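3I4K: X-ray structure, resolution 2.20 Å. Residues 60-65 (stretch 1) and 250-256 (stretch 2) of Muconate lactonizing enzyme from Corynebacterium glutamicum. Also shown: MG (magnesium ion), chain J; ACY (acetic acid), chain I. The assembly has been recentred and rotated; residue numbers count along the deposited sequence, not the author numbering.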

# COMPACT_ATOMS: atom_id res chain seq x y z
N TRP A 60 -7.53 8.32 -27.19
CA TRP A 60 -6.39 9.17 -27.54
C TRP A 60 -5.47 9.34 -26.32
O TRP A 60 -4.27 9.56 -26.46
CB TRP A 60 -6.86 10.56 -27.98
CG TRP A 60 -7.51 11.33 -26.86
CD1 TRP A 60 -8.83 11.26 -26.48
CD2 TRP A 60 -6.86 12.18 -25.91
NE1 TRP A 60 -9.03 12.01 -25.34
CE2 TRP A 60 -7.84 12.58 -24.96
CE3 TRP A 60 -5.54 12.64 -25.75
CZ2 TRP A 60 -7.54 13.42 -23.88
CZ3 TRP A 60 -5.25 13.47 -24.67
CH2 TRP A 60 -6.24 13.85 -23.75
N TRP A 61 -6.05 9.23 -25.13
CA TRP A 61 -5.28 9.40 -23.91
C TRP A 61 -4.29 8.26 -23.68
O TRP A 61 -3.10 8.50 -23.50
CB TRP A 61 -6.21 9.53 -22.69
CG TRP A 61 -5.53 10.13 -21.49
CD1 TRP A 61 -5.57 11.44 -21.09
CD2 TRP A 61 -4.68 9.46 -20.55
NE1 TRP A 61 -4.80 11.62 -19.97
CE2 TRP A 61 -4.24 10.42 -19.62
CE3 TRP A 61 -4.24 8.13 -20.42
CZ2 TRP A 61 -3.38 10.10 -18.56
CZ3 TRP A 61 -3.39 7.81 -19.36
CH2 TRP A 61 -2.97 8.80 -18.45
N GLY A 62 -4.77 7.02 -23.70
CA GLY A 62 -3.87 5.90 -23.46
C GLY A 62 -4.12 4.60 -24.18
O GLY A 62 -3.45 3.60 -23.89
N GLY A 63 -5.07 4.58 -25.11
CA GLY A 63 -5.31 3.34 -25.85
C GLY A 63 -6.50 2.51 -25.42
O GLY A 63 -6.86 1.54 -26.09
N GLU A 64 -7.10 2.86 -24.29
CA GLU A 64 -8.27 2.14 -23.82
C GLU A 64 -9.49 3.01 -24.01
O GLU A 64 -9.40 4.23 -23.90
CB GLU A 64 -8.13 1.78 -22.34
CG GLU A 64 -7.33 0.52 -22.10
CD GLU A 64 -7.36 0.12 -20.64
OE1 GLU A 64 -6.40 0.48 -19.90
OE2 GLU A 64 -8.35 -0.54 -20.25
N SER A 65 -10.62 2.38 -24.29
CA SER A 65 -11.86 3.13 -24.46
C SER A 65 -13.03 2.33 -23.89
O SER A 65 -12.93 1.12 -23.65
CB SER A 65 -12.13 3.43 -25.93
OG SER A 65 -12.47 2.24 -26.63
MG MG J . -3.27 14.91 -17.17
C ACY I . -5.80 14.37 -17.65
O ACY I . -4.98 14.03 -18.48
OXT ACY I . -5.40 14.98 -16.53
CH3 ACY I . -7.27 14.12 -17.86
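Stretch 2 250-256: ADESVWT

The most unusual feature of this contact is that a magnesium ion and an acetate-sized ligand, modelled as acetic acid and probably taken from the crystallisation liquor, help to join two stretches that share no direct hydrogen bond. Asp251 OD2 binds MG at 2.0 Å, and ACY completes part of the same coordination shell through its O at 2.3 Å and OXT at 2.2 Å from the metal. Trp61 NE1 in turn donates a hydrogen bond to ACY O, 2.8 Å away and nearly linear at 162°, so the indole is linked to the metal site through the ligand.

Neither stretch forms a continuous helix or strand across the contact. Stretch 2 folds into a type I beta turn from Asp251 to Val254, closed by a hydrogen bond from Val254 N to Asp251 O (2.9 Å). The backbones stay well apart: the nearest CA atoms, those of Gly62 and Glu252, are 7.5 Å from each other, and side chains fill much of the gap. The two stretches run in broadly the same direction, Asp251 and Glu252 meeting Trp61, and the later Trp255 reaching Gly62 and Glu64 as well as Trp61.

Trp61, with chi1 in the t rotamer, gives stretch 2 its main seat. Asp251 OD1 lies at the edge of its ring, 3.2 Å from Trp61 CZ2, whereas Glu252 OE1 sits over one face, 3.6 Å from Trp61 NE1. A water donates to both Trp61 O (2.5 Å) and Glu252 OE1 (2.9 Å), tying the backbone of one stretch to the carboxylate of the other.

Trp255 points its CA-to-CB bond toward stretch 1. Its CZ2 packs 3.6 Å from Trp61 CZ3, with the two ring planes inclined obliquely at 48°. Gly62 O approaches the edge of this indole, 3.6 Å from Trp255 CH2; a CB on Gly62 would clash with Trp255 CZ2. Glu64 OE1 also lies at that ring's edge, 3.8 Å from Trp255 CZ3.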

# COMPACT_ATOMS: atom_id res chain seq x y z
N ALA A 250 3.73 14.05 -13.14
CA ALA A 250 3.66 12.94 -14.07
C ALA A 250 2.25 12.39 -14.10
O ALA A 250 1.64 12.19 -13.05
CB ALA A 250 4.65 11.84 -13.66
N ASP A 251 1.73 12.16 -15.30
CA ASP A 251 0.39 11.61 -15.47
C ASP A 251 0.48 10.38 -16.37
O ASP A 251 0.49 9.27 -15.87
CB ASP A 251 -0.54 12.67 -16.08
CG ASP A 251 -2.01 12.24 -16.06
OD1 ASP A 251 -2.29 11.08 -15.69
OD2 ASP A 251 -2.86 13.08 -16.42
N GLU A 252 0.56 10.57 -17.68
CA GLU A 252 0.65 9.39 -18.55
C GLU A 252 1.90 8.57 -18.29
O GLU A 252 1.95 7.40 -18.63
CB GLU A 252 0.55 9.75 -20.05
CG GLU A 252 0.67 11.21 -20.41
CD GLU A 252 -0.58 12.03 -20.15
OE1 GLU A 252 -1.43 12.18 -21.05
OE2 GLU A 252 -0.70 12.54 -19.03
N SER A 253 2.93 9.18 -17.70
CA SER A 253 4.15 8.44 -17.40
C SER A 253 3.95 7.46 -16.24
O SER A 253 4.73 6.53 -16.08
CB SER A 253 5.30 9.39 -17.01
OG SER A 253 5.79 10.12 -18.12
N VAL A 254 2.92 7.67 -15.42
CA VAL A 254 2.71 6.79 -14.28
C VAL A 254 1.32 6.17 -14.16
O VAL A 254 0.38 6.82 -13.74
CB VAL A 254 3.00 7.51 -12.92
CG1 VAL A 254 2.73 6.56 -11.74
CG2 VAL A 254 4.45 8.00 -12.88
N TRP A 255 1.21 4.89 -14.52
CA TRP A 255 -0.04 4.14 -14.41
C TRP A 255 0.16 3.04 -13.34
O TRP A 255 -0.73 2.78 -12.52
CB TRP A 255 -0.37 3.40 -15.71
CG TRP A 255 -0.72 4.18 -16.93
CD1 TRP A 255 -0.10 5.29 -17.41
CD2 TRP A 255 -1.65 3.76 -17.94
NE1 TRP A 255 -0.57 5.58 -18.68
CE2 TRP A 255 -1.52 4.66 -19.02
CE3 TRP A 255 -2.57 2.71 -18.03
CZ2 TRP A 255 -2.28 4.53 -20.19
CZ3 TRP A 255 -3.33 2.58 -19.20
CH2 TRP A 255 -3.18 3.49 -20.26
N THR A 256 1.31 2.39 -13.39
CA THR A 256 1.63 1.28 -12.49
C THR A 256 2.69 1.57 -11.42
O THR A 256 3.45 2.54 -11.52
CB THR A 256 2.14 0.08 -13.31
OG1 THR A 256 3.49 0.34 -13.72
CG2 THR A 256 1.29 -0.12 -14.57
O HOH W 1 -2.15 10.84 -23.55
O HOH W 2 -1.61 14.70 -18.44